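Local coordinates for deoxyribose-phosphate aldolase (Toxoplasma gondii, PDB 4EIV), which is a member of the deoxyribose-phosphate aldolase family of enzymes and folds as a closed eight-stranded parallel alpha/beta (TIM) barrel, at residues A45-I57 with F273-S285. Numbering follows the deposited sequence. Where two conformers were deposited one is given.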
ATOM      1  N   ALA A  45     -15.306 -23.327   9.968  1.00 33.99           N
ATOM      2  CA  ALA A  45     -15.258 -23.569   8.534  1.00 34.56           C
ATOM      3  C   ALA A  45     -15.956 -22.441   7.772  1.00 34.24           C
ATOM      4  O   ALA A  45     -15.455 -21.978   6.754  1.00 34.59           O
ATOM      5  CB  ALA A  45     -15.901 -24.918   8.189  1.00 35.75           C
ATOM      6  N   ALA A  46     -17.115 -22.001   8.264  1.00 35.07           N
ATOM      7  CA  ALA A  46     -17.888 -20.961   7.570  1.00 35.09           C
ATOM      8  C   ALA A  46     -17.104 -19.651   7.470  1.00 33.72           C
ATOM      9  O   ALA A  46     -17.049 -19.009   6.426  1.00 34.24           O
ATOM     10  CB  ALA A  46     -19.235 -20.733   8.264  1.00 36.08           C
ATOM     11  N   VAL A  47     -16.469 -19.275   8.566  1.00 32.97           N
ATOM     12  CA  VAL A  47     -15.673 -18.057   8.600  1.00 31.67           C
ATOM     13  C   VAL A  47     -14.470 -18.186   7.665  1.00 31.20           C
ATOM     14  O   VAL A  47     -14.168 -17.271   6.893  1.00 30.90           O
ATOM     15  CB  VAL A  47     -15.213 -17.768  10.043  1.00 31.34           C
ATOM     16  CG1 VAL A  47     -14.143 -16.715  10.066  1.00 32.32           C
ATOM     17  CG2 VAL A  47     -16.412 -17.375  10.901  1.00 32.71           C
ATOM     18  N   CYS A  48     -13.785 -19.322   7.741  1.00 32.03           N
ATOM     19  CA  CYS A  48     -12.598 -19.562   6.924  1.00 32.39           C
ATOM     20  C   CYS A  48     -12.859 -19.535   5.427  1.00 33.32           C
ATOM     21  O   CYS A  48     -12.022 -19.065   4.666  1.00 32.95           O
ATOM     22  CB  CYS A  48     -11.927 -20.887   7.293  1.00 33.07           C
ATOM     23  SG  CYS A  48     -11.057 -20.824   8.862  1.00 33.43           S
ATOM     24  N   LYS A  49     -14.014 -20.039   5.013  0.50 34.36           N
ATOM     25  CA  LYS A  49     -14.361 -20.058   3.598  0.50 35.47           C
ATOM     26  C   LYS A  49     -14.485 -18.654   3.022  0.50 34.52           C
ATOM     27  O   LYS A  49     -13.995 -18.392   1.921  0.50 35.14           O
ATOM     28  CB  LYS A  49     -15.630 -20.873   3.388  0.50 37.12           C
ATOM     29  CG  LYS A  49     -15.365 -22.363   3.537  0.50 39.61           C
ATOM     30  CD  LYS A  49     -16.630 -23.188   3.625  0.50 41.68           C
ATOM     31  CE  LYS A  49     -16.308 -24.643   3.931  0.50 43.44           C
ATOM     32  NZ  LYS A  49     -17.529 -25.468   4.162  0.50 46.69           N
ATOM     33  N   ILE A  50     -15.117 -17.747   3.766  1.00 33.71           N
ATOM     34  CA  ILE A  50     -15.255 -16.349   3.313  1.00 32.68           C
ATOM     35  C   ILE A  50     -13.893 -15.625   3.435  1.00 31.18           C
ATOM     36  O   ILE A  50     -13.522 -14.845   2.570  1.00 31.24           O
ATOM     37  CB  ILE A  50     -16.375 -15.589   4.042  1.00 32.81           C
ATOM     38  CG1 ILE A  50     -17.708 -16.324   3.862  1.00 35.75           C
ATOM     39  CG2 ILE A  50     -16.445 -14.136   3.553  1.00 32.93           C
ATOM     40  CD1 ILE A  50     -18.131 -16.540   2.422  1.00 39.93           C
ATOM     41  N   ALA A  51     -13.134 -15.929   4.485  1.00 30.41           N
ATOM     42  CA  ALA A  51     -11.792 -15.366   4.646  1.00 29.53           C
ATOM     43  C   ALA A  51     -10.862 -15.720   3.477  1.00 30.46           C
ATOM     44  O   ALA A  51     -10.154 -14.863   2.951  1.00 29.98           O
ATOM     45  CB  ALA A  51     -11.161 -15.867   5.968  1.00 29.54           C
ATOM     46  N   ALA A  52     -10.925 -16.975   3.036  1.00 31.17           N
ATOM     47  CA  ALA A  52     -10.012 -17.494   2.031  1.00 32.31           C
ATOM     48  C   ALA A  52     -10.435 -17.318   0.580  1.00 32.84           C
ATOM     49  O   ALA A  52      -9.637 -17.598  -0.303  1.00 34.36           O
ATOM     50  CB  ALA A  52      -9.720 -18.979   2.309  1.00 33.17           C
ATOM     51  N   LYS A  53     -11.663 -16.865   0.332  1.00 32.87           N
ATOM     52  CA  LYS A  53     -12.149 -16.642  -1.031  1.00 34.27           C
ATOM     53  C   LYS A  53     -11.283 -15.579  -1.703  1.00 33.67           C
ATOM     54  O   LYS A  53     -10.919 -14.587  -1.078  1.00 32.29           O
ATOM     55  CB  LYS A  53     -13.608 -16.181  -1.001  1.00 34.62           C
ATOM     56  CG  LYS A  53     -14.266 -16.055  -2.381  1.00 38.20           C
ATOM     57  CD  LYS A  53     -15.755 -15.718  -2.234  1.00 41.94           C
ATOM     58  CE  LYS A  53     -16.527 -15.791  -3.552  1.00 46.46           C
ATOM     59  NZ  LYS A  53     -16.045 -14.849  -4.581  1.00 48.86           N
ATOM     60  N   ASP A  54     -11.001 -15.759  -2.984  1.00 35.36           N
ATOM     61  CA  ASP A  54     -10.122 -14.848  -3.704  1.00 36.15           C
ATOM     62  C   ASP A  54     -10.795 -13.466  -3.860  1.00 34.80           C
ATOM     63  O   ASP A  54     -11.943 -13.384  -4.281  1.00 35.69           O
ATOM     64  CB  ASP A  54      -9.801 -15.493  -5.060  1.00 38.45           C
ATOM     65  CG  ASP A  54      -8.653 -14.823  -5.802  1.00 42.77           C
ATOM     66  OD1 ASP A  54      -8.380 -13.640  -5.586  1.00 46.89           O
ATOM     67  OD2 ASP A  54      -8.047 -15.499  -6.670  1.00 49.47           O
ATOM     68  N   PRO A  55     -10.113 -12.370  -3.475  1.00 33.37           N
ATOM     69  CA  PRO A  55      -8.791 -12.257  -2.864  1.00 32.61           C
ATOM     70  C   PRO A  55      -8.847 -12.529  -1.360  1.00 31.02           C
ATOM     71  O   PRO A  55      -9.652 -11.942  -0.636  1.00 30.42           O
ATOM     72  CB  PRO A  55      -8.411 -10.804  -3.138  1.00 32.20           C
ATOM     73  CG  PRO A  55      -9.693 -10.092  -3.158  1.00 32.63           C
ATOM     74  CD  PRO A  55     -10.653 -11.037  -3.819  1.00 33.39           C
ATOM     75  N   ALA A  56      -7.974 -13.411  -0.909  1.00 31.62           N
ATOM     76  CA  ALA A  56      -7.960 -13.800   0.490  1.00 30.02           C
ATOM     77  C   ALA A  56      -7.546 -12.665   1.403  1.00 29.18           C
ATOM     78  O   ALA A  56      -6.715 -11.817   1.046  1.00 29.52           O
ATOM     79  CB  ALA A  56      -7.011 -14.962   0.698  1.00 30.97           C
ATOM     80  N   ILE A  57      -8.117 -12.675   2.596  1.00 27.51           N
ATOM     81  CA  ILE A  57      -7.714 -11.735   3.630  1.00 27.03           C
ATOM     82  C   ILE A  57      -6.414 -12.241   4.262  1.00 26.59           C
ATOM     83  O   ILE A  57      -5.861 -13.268   3.830  1.00 28.72           O
ATOM     84  CB  ILE A  57      -8.811 -11.513   4.683  1.00 26.33           C
ATOM     85  CG1 ILE A  57      -9.109 -12.771   5.508  1.00 26.28           C
ATOM     86  CG2 ILE A  57     -10.069 -10.932   4.014  1.00 26.76           C
ATOM     87  CD1 ILE A  57     -10.004 -12.552   6.716  1.00 27.90           C
ATOM     88  N   PHE A 273     -17.135 -11.538  11.587  1.00 29.35           N
ATOM     89  CA  PHE A 273     -17.608 -12.197  10.383  1.00 30.18           C
ATOM     90  C   PHE A 273     -18.557 -11.323   9.580  1.00 29.92           C
ATOM     91  O   PHE A 273     -18.456 -11.280   8.357  1.00 30.16           O
ATOM     92  CB  PHE A 273     -18.247 -13.535  10.802  1.00 31.38           C
ATOM     93  CG  PHE A 273     -18.619 -14.455   9.670  1.00 33.84           C
ATOM     94  CD1 PHE A 273     -17.880 -14.520   8.493  1.00 34.51           C
ATOM     95  CD2 PHE A 273     -19.649 -15.365   9.852  1.00 36.59           C
ATOM     96  CE1 PHE A 273     -18.230 -15.407   7.485  1.00 36.06           C
ATOM     97  CE2 PHE A 273     -19.993 -16.254   8.853  1.00 38.51           C
ATOM     98  CZ  PHE A 273     -19.272 -16.274   7.665  1.00 38.92           C
ATOM     99  N   ASN A 274     -19.494 -10.645  10.245  1.00 30.43           N
ATOM    100  CA  ASN A 274     -20.414  -9.763   9.528  1.00 30.52           C
ATOM    101  C   ASN A 274     -19.666  -8.628   8.805  1.00 29.83           C
ATOM    102  O   ASN A 274     -19.985  -8.319   7.650  1.00 30.23           O
ATOM    103  CB  ASN A 274     -21.519  -9.236  10.442  1.00 32.42           C
ATOM    104  CG  ASN A 274     -22.497 -10.325  10.862  1.00 35.70           C
ATOM    105  OD1 ASN A 274     -22.708 -11.308  10.141  1.00 38.96           O
ATOM    106  ND2 ASN A 274     -23.119 -10.141  12.022  1.00 41.69           N
ATOM    107  N   LEU A 275     -18.630  -8.074   9.442  1.00 28.92           N
ATOM    108  CA  LEU A 275     -17.832  -7.032   8.779  1.00 27.83           C
ATOM    109  C   LEU A 275     -17.108  -7.616   7.565  1.00 27.70           C
ATOM    110  O   LEU A 275     -17.070  -7.003   6.503  1.00 27.45           O
ATOM    111  CB  LEU A 275     -16.874  -6.342   9.753  1.00 27.39           C
ATOM    112  CG  LEU A 275     -15.886  -5.307   9.186  1.00 26.92           C
ATOM    113  CD1 LEU A 275     -16.619  -4.179   8.443  1.00 28.57           C
ATOM    114  CD2 LEU A 275     -15.089  -4.722  10.331  1.00 28.08           C
ATOM    115  N   LEU A 276     -16.500  -8.788   7.729  1.00 27.38           N
ATOM    116  CA  LEU A 276     -15.844  -9.459   6.611  1.00 27.79           C
ATOM    117  C   LEU A 276     -16.793  -9.621   5.428  1.00 28.47           C
ATOM    118  O   LEU A 276     -16.439  -9.322   4.281  1.00 28.93           O
ATOM    119  CB  LEU A 276     -15.292 -10.823   7.044  1.00 28.43           C
ATOM    120  CG  LEU A 276     -14.724 -11.690   5.922  1.00 29.22           C
ATOM    121  CD1 LEU A 276     -13.626 -10.930   5.144  1.00 28.78           C
ATOM    122  CD2 LEU A 276     -14.242 -13.024   6.468  1.00 28.48           C
ATOM    123  N   LYS A 277     -18.014 -10.081   5.697  1.00 29.92           N
ATOM    124  CA  LYS A 277     -18.991 -10.242   4.635  1.00 31.69           C
ATOM    125  C   LYS A 277     -19.387  -8.901   3.996  1.00 31.19           C
ATOM    126  O   LYS A 277     -19.539  -8.838   2.792  1.00 32.22           O
ATOM    127  CB  LYS A 277     -20.210 -11.027   5.125  1.00 32.73           C
ATOM    128  CG  LYS A 277     -19.878 -12.521   5.391  1.00 35.29           C
ATOM    129  CD  LYS A 277     -21.062 -13.370   5.856  1.00 39.93           C
ATOM    130  CE  LYS A 277     -21.439 -13.081   7.300  1.00 41.45           C
ATOM    131  NZ  LYS A 277     -22.525 -13.987   7.757  1.00 45.17           N
ATOM    132  N   GLU A 278     -19.492  -7.837   4.790  1.00 30.12           N
ATOM    133  CA  GLU A 278     -19.788  -6.514   4.248  1.00 30.19           C
ATOM    134  C   GLU A 278     -18.673  -6.085   3.290  1.00 29.66           C
ATOM    135  O   GLU A 278     -18.925  -5.592   2.191  1.00 30.08           O
ATOM    136  CB  GLU A 278     -19.929  -5.468   5.363  1.00 30.37           C
ATOM    137  CG  GLU A 278     -20.318  -4.080   4.805  1.00 31.34           C
ATOM    138  CD  GLU A 278     -20.386  -2.968   5.841  1.00 34.57           C
ATOM    139  OE1 GLU A 278     -19.967  -3.157   6.994  1.00 34.74           O
ATOM    140  OE2 GLU A 278     -20.908  -1.893   5.485  1.00 36.42           O
ATOM    141  N   LEU A 279     -17.433  -6.322   3.691  1.00 28.92           N
ATOM    142  CA  LEU A 279     -16.297  -5.930   2.868  1.00 29.23           C
ATOM    143  C   LEU A 279     -16.289  -6.709   1.560  1.00 29.90           C
ATOM    144  O   LEU A 279     -16.146  -6.125   0.480  1.00 30.42           O
ATOM    145  CB  LEU A 279     -14.980  -6.177   3.600  1.00 28.34           C
ATOM    146  CG  LEU A 279     -14.731  -5.373   4.881  1.00 28.21           C
ATOM    147  CD1 LEU A 279     -13.420  -5.817   5.527  1.00 30.00           C
ATOM    148  CD2 LEU A 279     -14.721  -3.875   4.621  1.00 29.34           C
ATOM    149  N   ARG A 280     -16.449  -8.024   1.662  1.00 31.11           N
ATOM    150  CA  ARG A 280     -16.368  -8.872   0.487  1.00 32.76           C
ATOM    151  C   ARG A 280     -17.525  -8.606  -0.475  1.00 33.17           C
ATOM    152  O   ARG A 280     -17.323  -8.544  -1.699  1.00 33.99           O
ATOM    153  CB  ARG A 280     -16.229 -10.350   0.860  1.00 34.87           C
ATOM    154  CG  ARG A 280     -15.662 -11.102  -0.312  1.00 36.91           C
ATOM    155  CD  ARG A 280     -15.241 -12.493  -0.014  1.00 36.16           C
ATOM    156  NE  ARG A 280     -14.044 -12.675   0.811  1.00 31.90           N
ATOM    157  CZ  ARG A 280     -12.788 -12.432   0.433  1.00 29.55           C
ATOM    158  NH1 ARG A 280     -12.493 -11.809  -0.710  1.00 30.43           N
ATOM    159  NH2 ARG A 280     -11.812 -12.753   1.249  1.00 29.79           N
ATOM    160  N   ASP A 281     -18.728  -8.406   0.060  1.00 33.51           N
ATOM    161  CA  ASP A 281     -19.880  -8.077  -0.771  1.00 35.03           C
ATOM    162  C   ASP A 281     -19.645  -6.781  -1.550  1.00 33.88           C
ATOM    163  O   ASP A 281     -19.981  -6.678  -2.734  1.00 34.88           O
ATOM    164  CB  ASP A 281     -21.159  -8.002   0.074  1.00 35.90           C
ATOM    165  CG  ASP A 281     -21.611  -9.386   0.590  1.00 39.57           C
ATOM    166  OD1 ASP A 281     -21.013 -10.425   0.215  1.00 41.33           O
ATOM    167  OD2 ASP A 281     -22.570  -9.436   1.384  1.00 42.16           O
ATOM    168  N   CYS A 282     -19.050  -5.800  -0.883  0.50 32.45           N
ATOM    169  CA  CYS A 282     -18.763  -4.522  -1.503  0.50 31.91           C
ATOM    170  C   CYS A 282     -17.751  -4.690  -2.635  0.50 31.58           C
ATOM    171  O   CYS A 282     -17.977  -4.236  -3.757  0.50 32.53           O
ATOM    172  CB  CYS A 282     -18.230  -3.545  -0.462  0.50 30.82           C
ATOM    173  SG  CYS A 282     -17.923  -1.894  -1.122  0.50 31.82           S
ATOM    174  N   TYR A 283     -16.631  -5.340  -2.339  1.00 30.82           N
ATOM    175  CA  TYR A 283     -15.610  -5.562  -3.346  1.00 30.72           C
ATOM    176  C   TYR A 283     -16.110  -6.338  -4.558  1.00 32.01           C
ATOM    177  O   TYR A 283     -15.796  -5.988  -5.711  1.00 31.72           O
ATOM    178  CB  TYR A 283     -14.392  -6.280  -2.771  1.00 29.69           C
ATOM    179  CG  TYR A 283     -13.467  -6.711  -3.866  1.00 30.98           C
ATOM    180  CD1 TYR A 283     -12.769  -5.768  -4.609  1.00 30.26           C
ATOM    181  CD2 TYR A 283     -13.343  -8.056  -4.219  1.00 30.54           C
ATOM    182  CE1 TYR A 283     -11.952  -6.142  -5.658  1.00 29.92           C
ATOM    183  CE2 TYR A 283     -12.518  -8.446  -5.271  1.00 31.86           C
ATOM    184  CZ  TYR A 283     -11.827  -7.477  -5.987  1.00 31.02           C
ATOM    185  OH  TYR A 283     -10.990  -7.835  -7.005  1.00 32.77           O
ATOM    186  N   GLU A 284     -16.920  -7.361  -4.303  1.00 33.11           N
ATOM    187  CA  GLU A 284     -17.437  -8.194  -5.387  1.00 34.80           C
ATOM    188  C   GLU A 284     -18.373  -7.452  -6.339  1.00 35.55           C
ATOM    189  O   GLU A 284     -18.659  -7.951  -7.415  1.00 36.57           O
ATOM    190  CB  GLU A 284     -18.074  -9.471  -4.827  1.00 36.20           C
ATOM    191  CG  GLU A 284     -17.016 -10.431  -4.286  1.00 37.89           C
ATOM    192  CD  GLU A 284     -17.582 -11.655  -3.608  1.00 41.54           C
ATOM    193  OE1 GLU A 284     -18.826 -11.782  -3.526  1.00 46.52           O
ATOM    194  OE2 GLU A 284     -16.771 -12.502  -3.162  1.00 43.60           O
ATOM    195  N   SER A 285     -18.840  -6.267  -5.960  1.00 34.95           N
ATOM    196  CA  SER A 285     -19.660  -5.465  -6.863  1.00 35.08           C
ATOM    197  C   SER A 285     -18.829  -4.721  -7.927  1.00 34.69           C
ATOM    198  O   SER A 285     -19.390  -4.182  -8.878  1.00 35.52           O
ATOM    199  CB  SER A 285     -20.555  -4.492  -6.092  1.00 35.66           C
ATOM    200  OG  SER A 285     -19.842  -3.459  -5.445  1.00 33.17           O
TER
HETATM  201  O   HOH W   1     -14.094 -11.617  -3.073  1.00 40.46           O
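Arg280 crosses from helix 273-284 to the last turn of helix 45-52 and the loop after it, where it bonds the carbonyls of Ile50 and Pro55. Arg280 NH1 and NH2 grip Pro55 O end-on, at 2.8 Å from NH1, with the oxygen in the guanidinium plane although both nitrogens lie above the carbonyl plane of Pro55. Weak, bent bonds run from Arg280 NE and NH2 to Ile50 O, 2.8 Å from NE. Turns at chi3 and chi4 (both -71°) bring the guanidinium edge to these oxygens, while Lys53 O lies over one of its faces. A water takes a bond from Arg280 NH1 and donates to Asp54 O and Glu284 OE2. Lys53 NZ approaches Glu284 OE2 from above the carboxylate plane, forming a salt bridge of 2.8 Å.

Apolar packing covers the rest. Ile50 fits as a knob among Phe273, Leu276, Lys277 and Arg280, its CG2 3.8 Å from Leu276 CG. Val47 CG2 makes a CH-pi contact with one face of Phe273, 3.9 Å from the centroid; Lys277 CE covers the opposite face. Ile57 CG2 and Leu276 CD1 meet tip to tip, and Pro55 CD, beside a cis peptide bond, touches Tyr283 CE2 at 3.5 Å.

The helix axes cross at 30°, and both segments pack on strand 30-34, next to strand 267-271 where the barrel closes. Buried, probably cationic Arg280 joins the helix end and following loop to the last helix.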